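Local structure of nitronate monooxygenase family protein (Pseudomonas aeruginosa, 4QIT) at residues H79-A84 / D304-V308; L116-E120 / F138-P144; R268-A273 / R284-N288; T246-L250 / A263-P267; C161-P165 / L207-L211. The protein uses FMN and molecular oxygen to catalyse the oxidative denitrification of alkyl nitronates, with propionate 3-nitronate as its best substrate. The protein carries 1 engineered substitution. Residues are numbered along the deposited sequence.

Contact 1 of 5, residues H79-A84 / D304-V308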
# COMPACT_ATOMS: atom_id res chain seq x y z
N HIS A 79 12.82 -10.61 16.04
CA HIS A 79 11.76 -9.95 16.81
C HIS A 79 12.17 -9.77 18.28
O HIS A 79 13.13 -10.39 18.75
CB HIS A 79 10.48 -10.79 16.72
CG HIS A 79 10.68 -12.24 17.05
ND1 HIS A 79 11.33 -13.11 16.19
CD2 HIS A 79 10.30 -12.97 18.12
CE1 HIS A 79 11.34 -14.32 16.73
NE2 HIS A 79 10.73 -14.26 17.90
N ARG A 80 11.45 -8.90 18.98
CA ARG A 80 11.53 -8.86 20.44
C ARG A 80 11.14 -10.24 20.95
O ARG A 80 10.10 -10.77 20.54
CB ARG A 80 10.57 -7.82 21.00
CG ARG A 80 10.42 -7.88 22.52
CD ARG A 80 9.36 -6.92 23.03
NE ARG A 80 8.08 -7.04 22.32
CZ ARG A 80 7.23 -8.05 22.48
NH1 ARG A 80 7.52 -9.05 23.31
NH2 ARG A 80 6.09 -8.07 21.80
N PRO A 81 11.97 -10.84 21.82
CA PRO A 81 11.64 -12.17 22.34
C PRO A 81 10.24 -12.21 22.95
O PRO A 81 9.87 -11.32 23.72
CB PRO A 81 12.72 -12.40 23.40
CG PRO A 81 13.90 -11.65 22.88
CD PRO A 81 13.30 -10.39 22.28
N GLY A 82 9.47 -13.23 22.59
CA GLY A 82 8.10 -13.33 23.04
C GLY A 82 8.02 -13.41 24.55
O GLY A 82 8.87 -14.03 25.20
N GLN A 83 7.01 -12.77 25.11
CA GLN A 83 6.79 -12.80 26.55
C GLN A 83 5.63 -13.72 26.88
O GLN A 83 4.48 -13.44 26.54
CB GLN A 83 6.55 -11.40 27.09
CG GLN A 83 7.84 -10.57 27.14
CD GLN A 83 7.62 -9.12 27.55
OE1 GLN A 83 6.72 -8.81 28.34
NE2 GLN A 83 8.44 -8.23 27.01
N ALA A 84 5.95 -14.84 27.53
CA ALA A 84 4.94 -15.81 27.91
C ALA A 84 3.95 -15.17 28.87
O ALA A 84 4.33 -14.36 29.72
CB ALA A 84 5.59 -17.02 28.55
N ASP A 304 1.20 -12.92 22.98
CA ASP A 304 2.32 -12.36 22.26
C ASP A 304 2.70 -13.26 21.07
O ASP A 304 2.37 -14.44 21.04
CB ASP A 304 3.50 -12.23 23.23
CG ASP A 304 4.50 -11.18 22.82
OD1 ASP A 304 4.25 -10.43 21.84
OD2 ASP A 304 5.55 -11.09 23.50
N TYR A 305 3.37 -12.67 20.09
CA TYR A 305 4.06 -13.45 19.08
C TYR A 305 5.29 -14.10 19.73
O TYR A 305 5.98 -13.46 20.52
CB TYR A 305 4.50 -12.49 17.97
CG TYR A 305 5.29 -13.13 16.85
CD1 TYR A 305 4.66 -13.73 15.77
CD2 TYR A 305 6.68 -13.12 16.88
CE1 TYR A 305 5.40 -14.32 14.74
CE2 TYR A 305 7.43 -13.70 15.87
CZ TYR A 305 6.78 -14.30 14.80
OH TYR A 305 7.54 -14.86 13.80
N PRO A 306 5.59 -15.37 19.41
CA PRO A 306 4.93 -16.24 18.44
C PRO A 306 4.03 -17.30 19.09
O PRO A 306 3.67 -18.30 18.43
CB PRO A 306 6.14 -16.92 17.78
CG PRO A 306 7.06 -17.16 18.96
CD PRO A 306 6.84 -15.97 19.91
N PHE A 307 3.67 -17.11 20.36
CA PHE A 307 2.81 -18.06 21.05
C PHE A 307 1.48 -18.25 20.33
O PHE A 307 0.95 -19.37 20.28
CB PHE A 307 2.57 -17.62 22.51
CG PHE A 307 3.83 -17.48 23.31
CD1 PHE A 307 4.39 -18.59 23.94
CD2 PHE A 307 4.46 -16.24 23.43
CE1 PHE A 307 5.57 -18.46 24.68
CE2 PHE A 307 5.63 -16.11 24.17
CZ PHE A 307 6.18 -17.22 24.79
N VAL A 308 0.92 -17.17 19.78
CA VAL A 308 -0.30 -17.27 19.00
C VAL A 308 -0.14 -18.26 17.85
O VAL A 308 -1.03 -19.09 17.61
CB VAL A 308 -0.75 -15.90 18.45
CG1 VAL A 308 -1.99 -16.03 17.58
CG2 VAL A 308 -1.00 -14.94 19.60
O HOH W 1 7.47 -11.05 20.04
O HOH W 2 1.91 -14.41 25.41
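This is a contact between a loop and the start of a helix with the loop before it, built on a two-pronged salt bridge. In the TIM barrel, 79-84 follows strand 72-77. Segment 304-308 leads into helix 307-320. Arg-80 meets Asp-304 end on: NH1 to OD2 is 2.8 Å and NH2 to OD1 is 3.0 Å. Asp-304 OD2 also accepts from Gln-83 N at 2.7 Å, so one carboxylate holds both a side chain and the backbone of the loop. Gly-82 fits close against 304-308, with CA 3.3 Å from Tyr-305 O. A side chain there would clash with Tyr-305 O, Pro-306 and the Phe-307 ring. The peptide bond before Pro-306 is cis. Next along the chain from Asp-304, Tyr-305 presents its ring edge to the face of His-79 in a T-shaped pair, and its side chain lies about 5 Å from the bound nitroethane. His-79 NE2 is tied to Tyr-115 O. A water donates to Arg-80 O at 2.7 Å and to Tyr-305 O at 2.9 Å.

Contact 2 of 5, residues L116-E120 / F138-P144. With FMN (flavin mononucleotide), chain C.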
# COMPACT_ATOMS: atom_id res chain seq x y z
N LEU A 116 12.36 -18.91 18.24
CA LEU A 116 13.29 -18.14 19.04
C LEU A 116 13.91 -17.04 18.20
O LEU A 116 14.38 -17.28 17.08
CB LEU A 116 14.39 -19.02 19.64
CG LEU A 116 13.92 -20.14 20.57
CD1 LEU A 116 15.12 -20.93 21.08
CD2 LEU A 116 13.11 -19.58 21.73
N SER A 117 13.88 -15.82 18.73
CA SER A 117 14.52 -14.70 18.08
C SER A 117 16.03 -14.85 18.10
O SER A 117 16.59 -15.52 18.98
CB SER A 117 14.14 -13.41 18.81
OG SER A 117 14.81 -12.30 18.24
N PHE A 118 16.68 -14.24 17.11
CA PHE A 118 18.13 -14.14 17.06
C PHE A 118 18.62 -13.49 18.35
O PHE A 118 19.73 -13.77 18.82
CB PHE A 118 18.53 -13.30 15.84
CG PHE A 118 20.00 -13.36 15.50
CD1 PHE A 118 20.58 -14.54 15.03
CD2 PHE A 118 20.80 -12.22 15.62
CE1 PHE A 118 21.93 -14.58 14.71
CE2 PHE A 118 22.15 -12.26 15.29
CZ PHE A 118 22.71 -13.44 14.83
N LEU A 119 17.79 -12.64 18.92
CA LEU A 119 18.13 -11.92 20.15
C LEU A 119 18.08 -12.79 21.41
O LEU A 119 18.56 -12.36 22.46
CB LEU A 119 17.23 -10.70 20.32
CG LEU A 119 17.23 -9.74 19.13
CD1 LEU A 119 16.30 -8.58 19.39
CD2 LEU A 119 18.64 -9.25 18.84
N GLU A 120 17.51 -13.98 21.31
CA GLU A 120 17.39 -14.84 22.49
C GLU A 120 18.02 -16.23 22.37
O GLU A 120 18.09 -16.97 23.35
CB GLU A 120 15.92 -14.99 22.91
CG GLU A 120 15.09 -15.86 21.98
CD GLU A 120 13.61 -15.75 22.27
OE1 GLU A 120 12.84 -15.52 21.31
OE2 GLU A 120 13.20 -15.90 23.44
N PHE A 138 17.82 -10.44 8.22
CA PHE A 138 17.05 -10.37 9.45
C PHE A 138 15.70 -9.72 9.22
O PHE A 138 15.59 -8.75 8.44
CB PHE A 138 17.82 -9.60 10.53
CG PHE A 138 19.10 -10.28 10.92
CD1 PHE A 138 19.09 -11.36 11.78
CD2 PHE A 138 20.32 -9.84 10.40
CE1 PHE A 138 20.27 -12.01 12.14
CE2 PHE A 138 21.51 -10.48 10.76
CZ PHE A 138 21.49 -11.57 11.63
N HIS A 139 14.69 -10.24 9.90
CA HIS A 139 13.31 -9.78 9.79
C HIS A 139 12.82 -9.39 11.18
O HIS A 139 13.14 -10.08 12.15
CB HIS A 139 12.41 -10.90 9.25
CG HIS A 139 11.18 -10.41 8.56
ND1 HIS A 139 11.22 -9.59 7.44
CD2 HIS A 139 9.87 -10.63 8.80
CE1 HIS A 139 10.00 -9.33 7.04
NE2 HIS A 139 9.15 -9.95 7.85
N PHE A 140 12.04 -8.31 11.25
CA PHE A 140 11.40 -7.79 12.47
C PHE A 140 12.29 -6.85 13.28
O PHE A 140 11.80 -6.21 14.22
CB PHE A 140 10.87 -8.89 13.40
CG PHE A 140 9.86 -9.81 12.78
CD1 PHE A 140 8.80 -9.34 12.02
CD2 PHE A 140 9.96 -11.18 13.01
CE1 PHE A 140 7.86 -10.22 11.50
CE2 PHE A 140 9.04 -12.06 12.49
CZ PHE A 140 7.98 -11.58 11.73
N GLY A 141 13.57 -6.78 12.95
CA GLY A 141 14.50 -5.92 13.67
C GLY A 141 15.92 -6.12 13.20
O GLY A 141 16.22 -7.03 12.41
N ALA A 142 16.82 -5.26 13.68
CA ALA A 142 18.24 -5.41 13.37
C ALA A 142 18.95 -5.89 14.62
O ALA A 142 18.62 -5.45 15.73
CB ALA A 142 18.82 -4.10 12.89
N PRO A 143 19.92 -6.79 14.46
CA PRO A 143 20.73 -7.20 15.62
C PRO A 143 21.60 -6.04 16.08
O PRO A 143 21.75 -5.06 15.34
CB PRO A 143 21.62 -8.30 15.05
CG PRO A 143 20.93 -8.77 13.80
CD PRO A 143 20.28 -7.55 13.25
N PRO A 144 22.17 -6.14 17.29
CA PRO A 144 23.15 -5.13 17.70
C PRO A 144 24.29 -4.98 16.68
O PRO A 144 24.66 -5.94 15.99
CB PRO A 144 23.70 -5.69 19.01
CG PRO A 144 22.58 -6.51 19.56
CD PRO A 144 21.90 -7.11 18.36
N1 FMN C . 10.26 -12.78 5.18
C2 FMN C . 11.17 -13.16 6.17
O2 FMN C . 11.99 -12.33 6.57
N3 FMN C . 11.19 -14.43 6.68
C4 FMN C . 10.27 -15.35 6.22
O4 FMN C . 10.24 -16.49 6.66
C4A FMN C . 9.35 -14.98 5.25
N5 FMN C . 8.45 -15.91 4.82
C5A FMN C . 7.53 -15.59 3.84
C6 FMN C . 6.65 -16.58 3.43
C7 FMN C . 5.72 -16.31 2.44
C7M FMN C . 4.81 -17.44 2.04
C8 FMN C . 5.66 -15.04 1.87
C8M FMN C . 4.64 -14.74 0.81
C9 FMN C . 6.55 -14.05 2.30
C9A FMN C . 7.51 -14.32 3.29
N10 FMN C . 8.42 -13.36 3.73
C10 FMN C . 9.34 -13.69 4.72
C1' FMN C . 8.39 -11.97 3.16
C2' FMN C . 9.34 -11.77 1.99
O2' FMN C . 10.65 -11.67 2.48
C3' FMN C . 9.02 -10.49 1.24
O3' FMN C . 8.83 -9.39 2.11
C4' FMN C . 7.74 -10.71 0.47
O4' FMN C . 7.69 -12.04 0.01
C5' FMN C . 7.72 -9.77 -0.72
O5' FMN C . 6.38 -9.74 -1.13
P FMN C . 5.88 -10.53 -2.41
O1P FMN C . 7.04 -10.78 -3.33
O2P FMN C . 4.79 -9.71 -3.03
O3P FMN C . 5.36 -11.83 -1.89
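Two phenylalanines meet edge-to-face but well short of perpendicular. The edge of Phe-138 points at the face of Phe-118, with planes at 54° and centroids 4.7 Å apart. The closest atoms are Phe-118 CD2 and Phe-138 CE1 at 3.5 Å. Pro-143 CG adds to the packing, 3.9 Å from Phe-118 CD2. Farther out, Leu-119 CD2 rests 3.9 Å from Pro-144 CD. The 116-120 loop is shaped by its own bonds. Ser-117 OG accepts from Leu-119 N at 3.1 Å, an ST turn, and Glu-120 OE1 accepts from Ser-117 N at 2.8 Å. In the TIM barrel, Phe-138 and His-139 end strand 135-139, and the chain then loops toward helix 145-153. The two residues face different ways: Phe-138 goes out to the helical layer, where Leu-151 also touches it, while His-139 lines the FMN pocket. Phe-140 turns the chain with a positive phi of 86°. Phe-118 is covered by Leu-124, Leu-125 and Leu-128 of helix 124-131.

Contact 3 of 5, residues R268-A273 / R284-N288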
# COMPACT_ATOMS: atom_id res chain seq x y z
N ARG A 268 -9.25 -17.30 -5.39
CA ARG A 268 -8.91 -16.67 -4.12
C ARG A 268 -7.72 -15.71 -4.25
O ARG A 268 -7.57 -14.79 -3.45
CB ARG A 268 -8.65 -17.70 -3.03
CG ARG A 268 -9.89 -18.50 -2.64
CD ARG A 268 -9.54 -19.62 -1.67
NE ARG A 268 -8.90 -19.09 -0.47
CZ ARG A 268 -8.03 -19.75 0.29
NH1 ARG A 268 -7.72 -21.01 -0.01
NH2 ARG A 268 -7.50 -19.16 1.35
N ALA A 269 -6.90 -15.91 -5.29
CA ALA A 269 -5.74 -15.04 -5.51
C ALA A 269 -6.13 -13.59 -5.82
O ALA A 269 -5.28 -12.69 -5.80
CB ALA A 269 -4.84 -15.61 -6.62
N ALA A 270 -7.41 -13.37 -6.10
CA ALA A 270 -7.90 -12.03 -6.38
C ALA A 270 -7.88 -11.12 -5.16
O ALA A 270 -7.99 -9.90 -5.30
CB ALA A 270 -9.30 -12.08 -6.97
N ARG A 271 -7.78 -11.68 -3.96
CA ARG A 271 -7.80 -10.80 -2.78
C ARG A 271 -6.95 -11.34 -1.63
O ARG A 271 -7.08 -12.50 -1.22
CB ARG A 271 -9.26 -10.54 -2.36
CG ARG A 271 -9.49 -9.57 -1.19
CD ARG A 271 -9.38 -8.07 -1.54
NE ARG A 271 -10.12 -7.63 -2.73
CZ ARG A 271 -11.18 -6.82 -2.73
NH1 ARG A 271 -11.69 -6.36 -1.60
NH2 ARG A 271 -11.74 -6.47 -3.89
N THR A 272 -6.03 -10.51 -1.16
CA THR A 272 -5.27 -10.81 0.05
C THR A 272 -5.72 -9.88 1.18
O THR A 272 -6.34 -8.85 0.94
CB THR A 272 -3.75 -10.66 -0.14
OG1 THR A 272 -3.41 -9.28 -0.34
CG2 THR A 272 -3.25 -11.50 -1.32
N ALA A 273 -5.38 -10.25 2.41
CA ALA A 273 -5.70 -9.40 3.55
C ALA A 273 -4.65 -9.58 4.63
O ALA A 273 -3.90 -10.57 4.64
CB ALA A 273 -7.08 -9.73 4.11
N ARG A 284 0.26 -10.97 5.68
CA ARG A 284 -0.63 -10.93 4.54
C ARG A 284 -0.78 -12.28 3.84
O ARG A 284 0.21 -12.91 3.46
CB ARG A 284 -0.14 -9.91 3.51
CG ARG A 284 -1.05 -9.84 2.27
CD ARG A 284 -0.57 -8.83 1.21
NE ARG A 284 -0.51 -7.48 1.75
CZ ARG A 284 -1.56 -6.72 2.03
NH1 ARG A 284 -2.80 -7.16 1.82
NH2 ARG A 284 -1.36 -5.51 2.56
N GLY A 285 -2.02 -12.71 3.65
CA GLY A 285 -2.25 -13.93 2.89
C GLY A 285 -3.65 -14.02 2.34
O GLY A 285 -4.40 -13.04 2.36
N LEU A 286 -4.00 -15.20 1.84
CA LEU A 286 -5.32 -15.45 1.27
C LEU A 286 -6.28 -15.74 2.43
O LEU A 286 -6.13 -16.74 3.13
CB LEU A 286 -5.26 -16.64 0.31
CG LEU A 286 -4.18 -16.56 -0.77
CD1 LEU A 286 -4.08 -17.83 -1.60
CD2 LEU A 286 -4.42 -15.38 -1.69
N PRO A 287 -7.25 -14.85 2.66
CA PRO A 287 -8.07 -14.94 3.88
C PRO A 287 -8.89 -16.22 3.98
O PRO A 287 -9.43 -16.75 2.99
CB PRO A 287 -8.98 -13.70 3.81
CG PRO A 287 -8.91 -13.26 2.38
CD PRO A 287 -7.58 -13.66 1.85
N ASN A 288 -8.96 -16.73 5.20
CA ASN A 288 -9.73 -17.94 5.49
C ASN A 288 -10.27 -17.85 6.91
O ASN A 288 -10.40 -16.77 7.46
CB ASN A 288 -8.88 -19.19 5.25
CG ASN A 288 -7.63 -19.25 6.12
OD1 ASN A 288 -7.52 -18.58 7.14
ND2 ASN A 288 -6.68 -20.08 5.70
O HOH W 3 -7.32 -21.83 3.37
O HOH W 4 -8.99 -16.47 0.29
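Arg-268 lies over Leu-286, with its NH2 3.5 Å from Leu-286 CB. Its guanidinium is held by Gln-330 OE1 and by water. One water accepts from Arg-268 NE at 2.7 Å and donates to Pro-287 O at 2.7 Å. A second accepts from Asn-288 ND2 at 3.0 Å and only weakly from Arg-268 NH2 at 3.4 Å. Asn-288 ND2 is also hydrogen-bonded to Ala-328 O. Leu-286 fills the space under the 3-10 turn: its CD2 is 4.1 Å from Ala-269 CA and also 4.1 Å from Thr-272 CG2. Beyond the turn the two segments run antiparallel. Ala-273 and Gly-285 form a hydrogen-bonded pair, N to O at 3.0 Å in both directions. This joins strands 273-275 and 283-285 of the small antiparallel sheet that accompanies the TIM barrel; strand 188-189 flanks 283-285 as well. Ala-273 O also receives a CA-H...O contact from Arg-284 CA at 3.3 Å. Past the bridge, Pro-287 CD sits 3.3 Å from Arg-271 O, and Pro-287 CG is 4.3 Å from Ala-273 CB. Arg-284 reaches back along its neighbour, and its NH1 donates to Thr-272 OG1 at 3.1 Å. Its NH2 is bound to Ile-184 O, close to the FMN-binding Gly-187. Arg-271 turns outward to a salt bridge with Glu-166 of the second subunit.

Contact 4 of 5, residues T246-L250 / A263-P267. With FMN (flavin mononucleotide), chain C.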
# COMPACT_ATOMS: atom_id res chain seq x y z
N THR A 246 6.09 -14.26 -3.34
CA THR A 246 4.89 -14.85 -3.93
C THR A 246 5.16 -15.46 -5.31
O THR A 246 4.65 -16.54 -5.63
CB THR A 246 3.77 -13.80 -4.01
OG1 THR A 246 3.50 -13.31 -2.69
CG2 THR A 246 2.49 -14.40 -4.58
N ALA A 247 5.99 -14.79 -6.10
CA ALA A 247 6.32 -15.29 -7.45
C ALA A 247 6.94 -16.69 -7.45
O ALA A 247 6.81 -17.41 -8.45
CB ALA A 247 7.22 -14.32 -8.16
N PHE A 248 7.60 -17.08 -6.36
CA PHE A 248 8.29 -18.37 -6.30
C PHE A 248 7.51 -19.46 -5.57
O PHE A 248 7.95 -20.61 -5.53
CB PHE A 248 9.70 -18.23 -5.70
CG PHE A 248 10.67 -17.52 -6.61
CD1 PHE A 248 11.37 -18.23 -7.58
CD2 PHE A 248 10.85 -16.15 -6.53
CE1 PHE A 248 12.26 -17.59 -8.43
CE2 PHE A 248 11.73 -15.50 -7.38
CZ PHE A 248 12.43 -16.22 -8.34
N VAL A 249 6.35 -19.11 -5.01
CA VAL A 249 5.58 -20.07 -4.23
C VAL A 249 5.14 -21.30 -5.04
O VAL A 249 5.22 -22.44 -4.57
CB VAL A 249 4.37 -19.40 -3.55
CG1 VAL A 249 3.47 -20.45 -2.91
CG2 VAL A 249 4.86 -18.41 -2.49
N LEU A 250 4.69 -21.05 -6.27
CA LEU A 250 4.22 -22.13 -7.14
C LEU A 250 5.33 -22.95 -7.81
O LEU A 250 5.04 -23.93 -8.50
CB LEU A 250 3.28 -21.57 -8.22
CG LEU A 250 1.99 -20.94 -7.70
CD1 LEU A 250 1.21 -20.40 -8.88
CD2 LEU A 250 1.15 -21.94 -6.93
N ALA A 263 -4.99 -22.91 -4.08
CA ALA A 263 -5.50 -21.64 -3.58
C ALA A 263 -4.91 -20.47 -4.36
O ALA A 263 -5.63 -19.56 -4.79
CB ALA A 263 -5.17 -21.49 -2.10
N LEU A 264 -3.59 -20.49 -4.55
CA LEU A 264 -2.89 -19.38 -5.18
C LEU A 264 -3.15 -19.34 -6.69
O LEU A 264 -3.14 -18.27 -7.30
CB LEU A 264 -1.39 -19.44 -4.85
CG LEU A 264 -0.48 -18.35 -5.41
CD1 LEU A 264 -1.00 -16.96 -5.00
CD2 LEU A 264 0.93 -18.58 -4.90
N LYS A 265 -3.41 -20.50 -7.30
CA LYS A 265 -3.73 -20.54 -8.73
C LYS A 265 -5.16 -20.12 -9.07
O LYS A 265 -5.42 -19.68 -10.19
CB LYS A 265 -3.42 -21.92 -9.32
CG LYS A 265 -1.94 -22.15 -9.56
CD LYS A 265 -1.68 -23.41 -10.37
CE LYS A 265 -1.76 -24.66 -9.51
NZ LYS A 265 -1.25 -25.86 -10.25
N GLY A 266 -6.08 -20.24 -8.11
CA GLY A 266 -7.49 -20.05 -8.38
C GLY A 266 -8.02 -18.67 -8.03
O GLY A 266 -7.24 -17.72 -7.86
N PRO A 267 -9.35 -18.55 -7.91
CA PRO A 267 -9.98 -17.23 -7.74
C PRO A 267 -9.66 -16.55 -6.41
O PRO A 267 -9.80 -15.34 -6.30
CB PRO A 267 -11.48 -17.53 -7.86
CG PRO A 267 -11.61 -18.99 -7.54
CD PRO A 267 -10.34 -19.64 -7.99
N1 FMN C . 10.26 -12.78 5.18
C2 FMN C . 11.17 -13.16 6.17
O2 FMN C . 11.99 -12.33 6.57
N3 FMN C . 11.19 -14.43 6.68
C4 FMN C . 10.27 -15.35 6.22
O4 FMN C . 10.24 -16.49 6.66
C4A FMN C . 9.35 -14.98 5.25
N5 FMN C . 8.45 -15.91 4.82
C5A FMN C . 7.53 -15.59 3.84
C6 FMN C . 6.65 -16.58 3.43
C7 FMN C . 5.72 -16.31 2.44
C7M FMN C . 4.81 -17.44 2.04
C8 FMN C . 5.66 -15.04 1.87
C8M FMN C . 4.64 -14.74 0.81
C9 FMN C . 6.55 -14.05 2.30
C9A FMN C . 7.51 -14.32 3.29
N10 FMN C . 8.42 -13.36 3.73
C10 FMN C . 9.34 -13.69 4.72
C1' FMN C . 8.39 -11.97 3.16
C2' FMN C . 9.34 -11.77 1.99
O2' FMN C . 10.65 -11.67 2.48
C3' FMN C . 9.02 -10.49 1.24
O3' FMN C . 8.83 -9.39 2.11
C4' FMN C . 7.74 -10.71 0.47
O4' FMN C . 7.69 -12.04 0.01
C5' FMN C . 7.72 -9.77 -0.72
O5' FMN C . 6.38 -9.74 -1.13
P FMN C . 5.88 -10.53 -2.41
O1P FMN C . 7.04 -10.78 -3.33
O2P FMN C . 4.79 -9.71 -3.03
O3P FMN C . 5.36 -11.83 -1.89
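Leu-264 is the central side chain of this contact. With chi1 t and chi2 p, it reaches out from the end of helix 258-265 and puts both methyls near the short helical turn at 246-249. Its CD2 is 3.7 Å from Val-249 CG1 and 3.8 Å from Leu-250 CG, and its CD1 is 4.3 Å from Thr-246 CG2. Val-249 is t, which brings CG1 to Leu-264. Leu-250 is extended as m,t, and its CD1 lies 3.7 Å from Lys-265 CG. Only the aliphatic part of Lys-265 takes part. Its chain runs m,t,m,t, and NZ forms a salt bridge with Glu-341. The interface itself is apolar, and the nearest CA atoms, of Leu-250 and Leu-264, remain 7.9 Å apart, so side chains bridge the gap. On the far side of the turn, Phe-248 points away to Leu-347 and Leu-351 of helix 344-355. Thr-246 has two jobs. In the m rotamer its methyl faces Leu-264, while OG1 donates to FMN O3P at 2.5 Å. Thr-246 N donates to the same FMN O3P at 2.9 Å. Gly-245 N is also bonded to FMN. The start of a short helix directly after strand 241-244, holding a phosphate by backbone and hydroxyl, is the classic phosphate-binding site of FMN-dependent TIM barrels.

Contact 5 of 5, residues C161-P165 / L207-L211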
# COMPACT_ATOMS: atom_id res chain seq x y z
N CYS A 161 15.35 -6.16 6.82
CA CYS A 161 14.11 -5.62 6.30
C CYS A 161 13.64 -4.40 7.09
O CYS A 161 13.75 -4.36 8.33
CB CYS A 161 13.04 -6.70 6.36
SG CYS A 161 11.43 -6.19 5.78
N ALA A 162 13.14 -3.39 6.39
CA ALA A 162 12.52 -2.22 7.03
C ALA A 162 11.25 -1.85 6.29
O ALA A 162 11.16 -2.05 5.07
CB ALA A 162 13.48 -1.05 7.05
N THR A 163 10.27 -1.30 7.01
CA THR A 163 9.00 -0.89 6.40
C THR A 163 8.80 0.62 6.35
O THR A 163 7.84 1.09 5.77
CB THR A 163 7.77 -1.53 7.09
OG1 THR A 163 7.60 -0.98 8.41
CG2 THR A 163 7.89 -3.05 7.14
N THR A 164 9.71 1.37 6.98
CA THR A 164 9.60 2.83 7.04
C THR A 164 10.98 3.44 7.00
O THR A 164 11.96 2.76 7.31
CB THR A 164 8.95 3.31 8.37
OG1 THR A 164 9.85 3.01 9.45
CG2 THR A 164 7.59 2.66 8.60
N PRO A 165 11.06 4.73 6.66
CA PRO A 165 12.35 5.44 6.75
C PRO A 165 12.95 5.40 8.15
O PRO A 165 14.18 5.32 8.29
CB PRO A 165 11.95 6.87 6.38
CG PRO A 165 10.82 6.69 5.41
CD PRO A 165 10.03 5.54 5.98
N LEU A 207 7.73 3.68 -0.62
CA LEU A 207 8.81 3.29 0.29
C LEU A 207 10.16 3.18 -0.41
O LEU A 207 11.17 3.68 0.10
CB LEU A 207 8.49 1.97 1.00
CG LEU A 207 9.52 1.54 2.05
CD1 LEU A 207 9.60 2.53 3.22
CD2 LEU A 207 9.20 0.15 2.57
N VAL A 208 10.19 2.53 -1.57
CA VAL A 208 11.45 2.36 -2.29
C VAL A 208 12.03 3.72 -2.70
O VAL A 208 13.23 3.96 -2.53
CB VAL A 208 11.27 1.46 -3.52
CG1 VAL A 208 12.55 1.40 -4.35
CG2 VAL A 208 10.90 0.06 -3.07
N ARG A 209 11.19 4.60 -3.21
CA ARG A 209 11.65 5.93 -3.61
C ARG A 209 12.18 6.72 -2.42
O ARG A 209 13.22 7.38 -2.51
CB ARG A 209 10.53 6.70 -4.29
CG ARG A 209 11.02 8.02 -4.87
CD ARG A 209 11.63 7.84 -6.27
NE ARG A 209 12.42 9.01 -6.63
CZ ARG A 209 13.75 9.07 -6.52
NH1 ARG A 209 14.37 10.19 -6.86
NH2 ARG A 209 14.45 8.02 -6.09
N LEU A 210 11.48 6.66 -1.29
CA LEU A 210 11.90 7.38 -0.09
C LEU A 210 13.25 6.90 0.41
O LEU A 210 14.13 7.70 0.75
CB LEU A 210 10.85 7.22 1.02
CG LEU A 210 9.52 7.94 0.81
CD1 LEU A 210 8.45 7.48 1.80
CD2 LEU A 210 9.70 9.46 0.89
N LEU A 211 13.43 5.58 0.45
CA LEU A 211 14.69 5.02 0.93
C LEU A 211 15.84 5.25 -0.06
O LEU A 211 16.96 5.51 0.36
CB LEU A 211 14.52 3.54 1.26
CG LEU A 211 14.11 3.19 2.70
CD1 LEU A 211 13.08 4.14 3.32
CD2 LEU A 211 13.68 1.73 2.84
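Strand 157-162 ends at Ala-162, and the chain bends through Thr-163 (phi/psi -111/-7°) and Thr-164 into helix 165-173. Residues 207-211 are regular helix, with Leu-211 N bonded to Leu-207 O at 3.0 Å. The segments come closest at Pro-165 and Leu-211, CA to CA 6.3 Å, and at Thr-164 and Leu-207, 6.8 Å. The place is a strand-to-helix turn of the TIM barrel, packed against helix 204-212 of the next beta-alpha unit. Leu-207 points into the bend: its CD1 is 3.4 Å from Thr-163 O and 3.8 Å from Thr-164 CA. Pro-165, the first residue of its helix, is touched by three leucines. Its CG is 4.0 Å from Leu-211 CD1 and 4.4 Å from Leu-210 CD1, and its CD is 4.1 Å from Leu-207 CD1. Both threonine side chains point away. Thr-164 OG1 N-caps its helix by accepting from Glu-167 N, and Thr-163 OG1 bonds to the Glu-167 side chain. From the same helix segment, Arg-209 makes a salt bridge to Asp-227 of the second subunit. With the hydroxyls engaged elsewhere, the two segments are held by leucine and proline packing, so fit of shape rather than polar pairing sets how they sit together.

Contacts 2, 4 and 5 are buried and mostly apolar, whereas contacts 1 and 3 are partly exposed and carry the arginine chemistry. Contacts 2 and 5 share the main parallel sheet, where strands 135-139 and 157-162 are neighbours; Phe-138 O and Cys-161 N are 3.1 Å apart. Contacts 1 and 2 also touch, with His-79 O 2.6 Å from Ser-117 OG. Contacts 3 and 4 meet through Ala-263 and Leu-264, next to Arg-268 and Leu-286. Contacts 2 and 4 both reach FMN but sit on opposite sides of the chain's centre: contact 2 with a pocket histidine, contact 4 at the phosphate. Contacts 3 and 5 both border the second subunit.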